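Local coordinates for putative type III secretion protein YscO (Vibrio parahaemolyticus, PDB 4MH6) that is of uncharacterised function but probably serves bacterial type III secretion, folding as a long antiparallel pair of helices, at residues D41-R46 with K129-E134; R78-A83 with L102-E107. All coordinates share one frame; numbering follows the deposited sequence.

Contact 1: residues D41-R46 with K129-E134. With PO4 (phosphate ion), chain C.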
# COMPACT_ATOMS: atom_id res chain seq x y z
N ASP A 41 -2.98 10.50 -1.23
CA ASP A 41 -2.21 10.46 0.01
C ASP A 41 -2.81 9.46 0.99
O ASP A 41 -2.11 8.68 1.60
CB ASP A 41 -2.18 11.83 0.69
CG ASP A 41 -1.36 12.87 -0.09
OD1 ASP A 41 -0.58 12.50 -1.00
OD2 ASP A 41 -1.47 14.09 0.23
N LYS A 42 -4.13 9.50 1.12
CA LYS A 42 -4.84 8.62 2.01
C LYS A 42 -4.71 7.19 1.54
O LYS A 42 -4.62 6.28 2.34
CB LYS A 42 -6.32 9.02 2.08
CG LYS A 42 -6.57 10.41 2.65
CD LYS A 42 -6.17 10.46 4.12
CE LYS A 42 -6.20 11.86 4.72
NZ LYS A 42 -5.62 11.79 6.11
N ALA A 43 -4.69 7.00 0.22
CA ALA A 43 -4.56 5.64 -0.32
C ALA A 43 -3.18 5.10 0.04
O ALA A 43 -3.02 3.91 0.26
CB ALA A 43 -4.77 5.63 -1.82
N VAL A 44 -2.20 6.01 0.13
CA VAL A 44 -0.86 5.64 0.52
C VAL A 44 -0.87 5.27 1.99
O VAL A 44 -0.36 4.21 2.37
CB VAL A 44 0.15 6.77 0.31
CG1 VAL A 44 1.42 6.53 1.12
CG2 VAL A 44 0.47 6.93 -1.16
N GLN A 45 -1.42 6.14 2.82
CA GLN A 45 -1.46 5.88 4.24
C GLN A 45 -2.10 4.53 4.57
O GLN A 45 -1.59 3.74 5.37
CB GLN A 45 -2.18 7.01 4.93
CG GLN A 45 -1.47 8.33 4.71
CD GLN A 45 -2.19 9.50 5.32
OE1 GLN A 45 -3.03 9.35 6.22
NE2 GLN A 45 -1.86 10.68 4.85
N ARG A 46 -3.23 4.26 3.94
CA ARG A 46 -3.91 3.00 4.19
C ARG A 46 -3.03 1.88 3.73
O ARG A 46 -3.05 0.81 4.35
CB ARG A 46 -5.25 2.93 3.45
CG ARG A 46 -6.32 3.83 4.02
CD ARG A 46 -7.67 3.52 3.42
NE ARG A 46 -7.72 3.88 2.01
CZ ARG A 46 -8.02 5.11 1.59
NH1 ARG A 46 -8.29 6.09 2.49
NH2 ARG A 46 -8.05 5.38 0.29
N LYS A 129 4.34 1.15 -3.59
CA LYS A 129 5.18 1.85 -4.55
C LYS A 129 4.34 2.49 -5.66
O LYS A 129 4.56 3.65 -6.01
CB LYS A 129 6.25 0.91 -5.11
CG LYS A 129 7.34 1.62 -5.85
CD LYS A 129 8.48 0.73 -6.30
CE LYS A 129 9.43 1.55 -7.21
NZ LYS A 129 10.58 0.72 -7.75
N GLN A 130 3.34 1.76 -6.17
CA GLN A 130 2.45 2.30 -7.22
C GLN A 130 1.60 3.45 -6.68
O GLN A 130 1.39 4.44 -7.37
CB GLN A 130 1.51 1.24 -7.78
CG GLN A 130 2.23 -0.06 -8.12
CD GLN A 130 1.39 -1.00 -8.97
OE1 GLN A 130 0.60 -0.56 -9.80
NE2 GLN A 130 1.60 -2.30 -8.79
N LYS A 131 1.09 3.29 -5.46
CA LYS A 131 0.31 4.32 -4.78
C LYS A 131 1.12 5.60 -4.61
O LYS A 131 0.60 6.71 -4.76
CB LYS A 131 -0.14 3.83 -3.41
CG LYS A 131 -1.52 3.22 -3.30
CD LYS A 131 -1.86 2.22 -4.36
CE LYS A 131 -3.31 1.74 -4.19
NZ LYS A 131 -3.52 0.94 -2.92
N GLN A 132 2.40 5.44 -4.29
CA GLN A 132 3.29 6.60 -4.14
C GLN A 132 3.51 7.27 -5.47
O GLN A 132 3.63 8.47 -5.54
CB GLN A 132 4.62 6.14 -3.57
CG GLN A 132 4.49 5.65 -2.16
CD GLN A 132 5.72 4.97 -1.67
OE1 GLN A 132 6.48 4.39 -2.46
NE2 GLN A 132 5.92 4.99 -0.35
N GLN A 133 3.58 6.48 -6.53
CA GLN A 133 3.75 7.03 -7.84
C GLN A 133 2.52 7.86 -8.22
O GLN A 133 2.65 8.94 -8.78
CB GLN A 133 4.07 5.92 -8.85
CG GLN A 133 5.49 5.38 -8.72
CD GLN A 133 5.80 4.16 -9.60
OE1 GLN A 133 4.92 3.36 -9.96
NE2 GLN A 133 7.09 3.99 -9.93
N GLU A 134 1.33 7.35 -7.90
CA GLU A 134 0.09 8.04 -8.19
C GLU A 134 -0.05 9.31 -7.35
O GLU A 134 -0.51 10.34 -7.83
CB GLU A 134 -1.08 7.11 -7.95
CG GLU A 134 -1.16 6.00 -8.96
CD GLU A 134 -2.21 4.96 -8.62
OE1 GLU A 134 -2.80 5.04 -7.52
OE2 GLU A 134 -2.41 4.04 -9.45
P PO4 C . 8.91 5.02 1.76
O1 PO4 C . 7.82 3.97 1.51
O2 PO4 C . 9.18 4.99 3.24
O3 PO4 C . 10.18 4.65 1.00
O4 PO4 C . 8.48 6.44 1.40
O HOH W 1 -4.78 2.30 -0.33

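Contact 2: residues R78-A83 with L102-E107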
# COMPACT_ATOMS: atom_id res chain seq x y z
N ARG A 78 11.79 -39.29 18.94
CA ARG A 78 11.14 -40.11 19.95
C ARG A 78 10.49 -41.32 19.31
O ARG A 78 10.56 -42.44 19.82
CB ARG A 78 10.10 -39.27 20.69
CG ARG A 78 10.75 -38.33 21.69
CD ARG A 78 9.82 -37.21 22.11
NE ARG A 78 8.51 -37.69 22.52
CZ ARG A 78 8.20 -38.13 23.72
NH1 ARG A 78 9.12 -38.20 24.67
NH2 ARG A 78 6.97 -38.52 23.97
N ARG A 79 9.88 -41.10 18.16
CA ARG A 79 9.21 -42.17 17.46
C ARG A 79 10.16 -43.13 16.77
O ARG A 79 9.87 -44.32 16.68
CB ARG A 79 8.18 -41.57 16.51
CG ARG A 79 7.01 -41.02 17.29
CD ARG A 79 6.09 -40.21 16.41
NE ARG A 79 4.92 -39.77 17.16
CZ ARG A 79 4.92 -38.76 18.03
NH1 ARG A 79 6.05 -38.11 18.32
NH2 ARG A 79 3.80 -38.44 18.65
N PHE A 80 11.29 -42.63 16.29
CA PHE A 80 12.24 -43.55 15.70
C PHE A 80 12.86 -44.42 16.79
O PHE A 80 13.14 -45.60 16.58
CB PHE A 80 13.34 -42.81 14.96
CG PHE A 80 12.91 -42.18 13.67
CD1 PHE A 80 12.37 -42.96 12.65
CD2 PHE A 80 13.15 -40.83 13.42
CE1 PHE A 80 12.01 -42.39 11.44
CE2 PHE A 80 12.80 -40.27 12.20
CZ PHE A 80 12.22 -41.04 11.22
N ALA A 81 13.08 -43.82 17.96
CA ALA A 81 13.68 -44.49 19.11
C ALA A 81 12.75 -45.58 19.63
O ALA A 81 13.18 -46.71 19.86
CB ALA A 81 13.99 -43.48 20.22
N LYS A 82 11.48 -45.24 19.82
CA LYS A 82 10.51 -46.23 20.29
C LYS A 82 10.54 -47.42 19.35
O LYS A 82 10.70 -48.56 19.79
CB LYS A 82 9.11 -45.62 20.35
CG LYS A 82 8.07 -46.56 20.93
CD LYS A 82 6.75 -45.84 21.11
CE LYS A 82 5.68 -46.77 21.65
NZ LYS A 82 4.36 -46.08 21.78
N ALA A 83 10.42 -47.15 18.06
CA ALA A 83 10.44 -48.18 17.02
C ALA A 83 11.71 -49.04 17.04
O ALA A 83 11.65 -50.24 16.81
CB ALA A 83 10.27 -47.55 15.66
N LEU A 102 2.59 -36.92 9.48
CA LEU A 102 1.67 -35.86 9.86
C LEU A 102 2.38 -34.69 10.52
O LEU A 102 2.04 -33.52 10.30
CB LEU A 102 0.54 -36.41 10.74
CG LEU A 102 -0.45 -37.31 9.98
CD1 LEU A 102 -1.33 -38.13 10.91
CD2 LEU A 102 -1.31 -36.50 9.01
N LEU A 103 3.37 -35.00 11.35
CA LEU A 103 4.17 -33.99 12.02
C LEU A 103 4.91 -33.15 10.99
O LEU A 103 5.00 -31.94 11.11
CB LEU A 103 5.17 -34.66 12.97
CG LEU A 103 4.59 -35.26 14.25
CD1 LEU A 103 5.61 -36.13 14.96
CD2 LEU A 103 4.09 -34.17 15.18
N ARG A 104 5.47 -33.82 9.99
CA ARG A 104 6.18 -33.14 8.93
C ARG A 104 5.27 -32.34 7.99
O ARG A 104 5.68 -31.29 7.47
CB ARG A 104 6.97 -34.15 8.12
CG ARG A 104 8.13 -34.73 8.87
CD ARG A 104 8.68 -35.88 8.10
NE ARG A 104 9.88 -36.44 8.70
CZ ARG A 104 10.51 -37.51 8.23
NH1 ARG A 104 10.03 -38.15 7.17
NH2 ARG A 104 11.61 -37.95 8.83
N GLU A 105 4.07 -32.85 7.74
CA GLU A 105 3.13 -32.14 6.87
C GLU A 105 2.74 -30.82 7.51
O GLU A 105 2.56 -29.82 6.83
CB GLU A 105 1.84 -32.93 6.64
CG GLU A 105 1.98 -34.15 5.74
CD GLU A 105 0.64 -34.83 5.48
OE1 GLU A 105 -0.42 -34.24 5.81
OE2 GLU A 105 0.63 -35.96 4.93
N ARG A 106 2.59 -30.85 8.83
CA ARG A 106 2.19 -29.67 9.57
C ARG A 106 3.28 -28.62 9.49
O ARG A 106 3.01 -27.45 9.40
CB ARG A 106 1.90 -30.07 11.00
CG ARG A 106 1.54 -28.94 11.93
CD ARG A 106 0.43 -28.08 11.38
NE ARG A 106 0.05 -27.09 12.38
CZ ARG A 106 -0.71 -26.02 12.15
NH1 ARG A 106 -0.98 -25.19 13.15
NH2 ARG A 106 -1.18 -25.76 10.92
N GLU A 107 4.53 -29.06 9.49
CA GLU A 107 5.63 -28.13 9.39
C GLU A 107 5.65 -27.58 7.99
O GLU A 107 5.89 -26.41 7.79
CB GLU A 107 6.97 -28.78 9.77
CG GLU A 107 8.16 -27.85 9.60
CD GLU A 107 9.40 -28.31 10.33
OE1 GLU A 107 10.52 -28.07 9.85
OE2 GLU A 107 9.26 -28.93 11.39

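Contact 1: residues D41-R46 with K129-E134
V44 packs against K131 where the two long helices run side by side, their local axes 8.8 Å apart and their directions 162° apart, close to antiparallel. In the tight part, aliphatic carbons lie against backbone carbonyls of the other helix as well as against side-chain carbon. V44 places its CG2 methyl beside its own backbone N (chi1 162° sets CG1 anti to that N), and from there CG2 rests 3.6 Å from K131 O and 3.9 Å from K131 CB. A43, with only a methyl to accommodate, lets the other helix come near: K131 CG lies 3.9 Å from A43 O. Valine and alanine suit this seam because neither brings a long chain into it, and V44 extends the apolar strip to L128 and A135 of the partner helix.

Away from this seam the contact is looser and more polar. The lysine chain bends at chi2 (47°) and again at chi4, carrying NZ to 3.2 Å from a water whose further link to A43 O is doubtful. Q132 grazes V44 with its CG and sends its extended amide outward, where NE2 donates to phosphate O1 at 2.8 Å; the ion probably came from the crystallisation liquor. No direct hydrogen bond joins the two segments, which leaves a modest van der Waals contact with the lysine charge kept out of the seam.

Contact 2: residues R78-A83 with L102-E107
The R79 guanidinium presents one face to L103, whose CD1 methyl stands 3.8 Å above the plane, displaced toward the NH1 rim, at 3.9 Å from NH1. The F80 ring is approached at its edge instead: R104 NH2 lies near the ring plane, 4.0 Å from F80 CZ. There the ring and the guanidinium are inclined by 53°, and the two side chains meet at about a right angle. This is no cation-pi stack, since the charged nitrogen does not sit over the ring face.

Long side chains do all the bridging, because the nearest CA atoms, those of R79 and L103, are still 11.0 Å apart. R79 spans the gap by running extended from CG to NE (chi2 170°, chi3 176°); R104 is equally extended on the other side. Arginine suits both places, having aliphatic length to reach across and a flat end that can lie against carbon while its N-H groups bind elsewhere. R79 forms salt bridges with E75 of its own helix and E99 of the other, and R104 pairs across the helices with E76. Leucine offers a branched methyl to the R79 face, while F80 leans on I100. Between the two segments themselves there is van der Waals contact of guanidinium groups with carbon and no hydrogen bond; the salt bridges to neighbouring glutamates probably hold both guanidinium groups in place and offset their positive charge.

Overall arrangement
From the N terminus, helix 18-84 first passes 41-46, close to the centre of the chain, and later reaches 78-83 near its C-terminal end. The chain then turns between residues 84 and 90 and comes back as helix 90-167, meeting 102-107 first and 129-134 afterwards. Contact 2 therefore closes the shorter loop, with 18 residues between its segments, and lies wholly within the 82-residue span closed by contact 1; the two nest without crossing. Both join the same pair of helices, contact 2 near the hairpin turn and within the predicted coiled coil, contact 1 midway along and at the ends of that prediction (residues 44 and 134). Their centres are 47 Å apart and they do not touch.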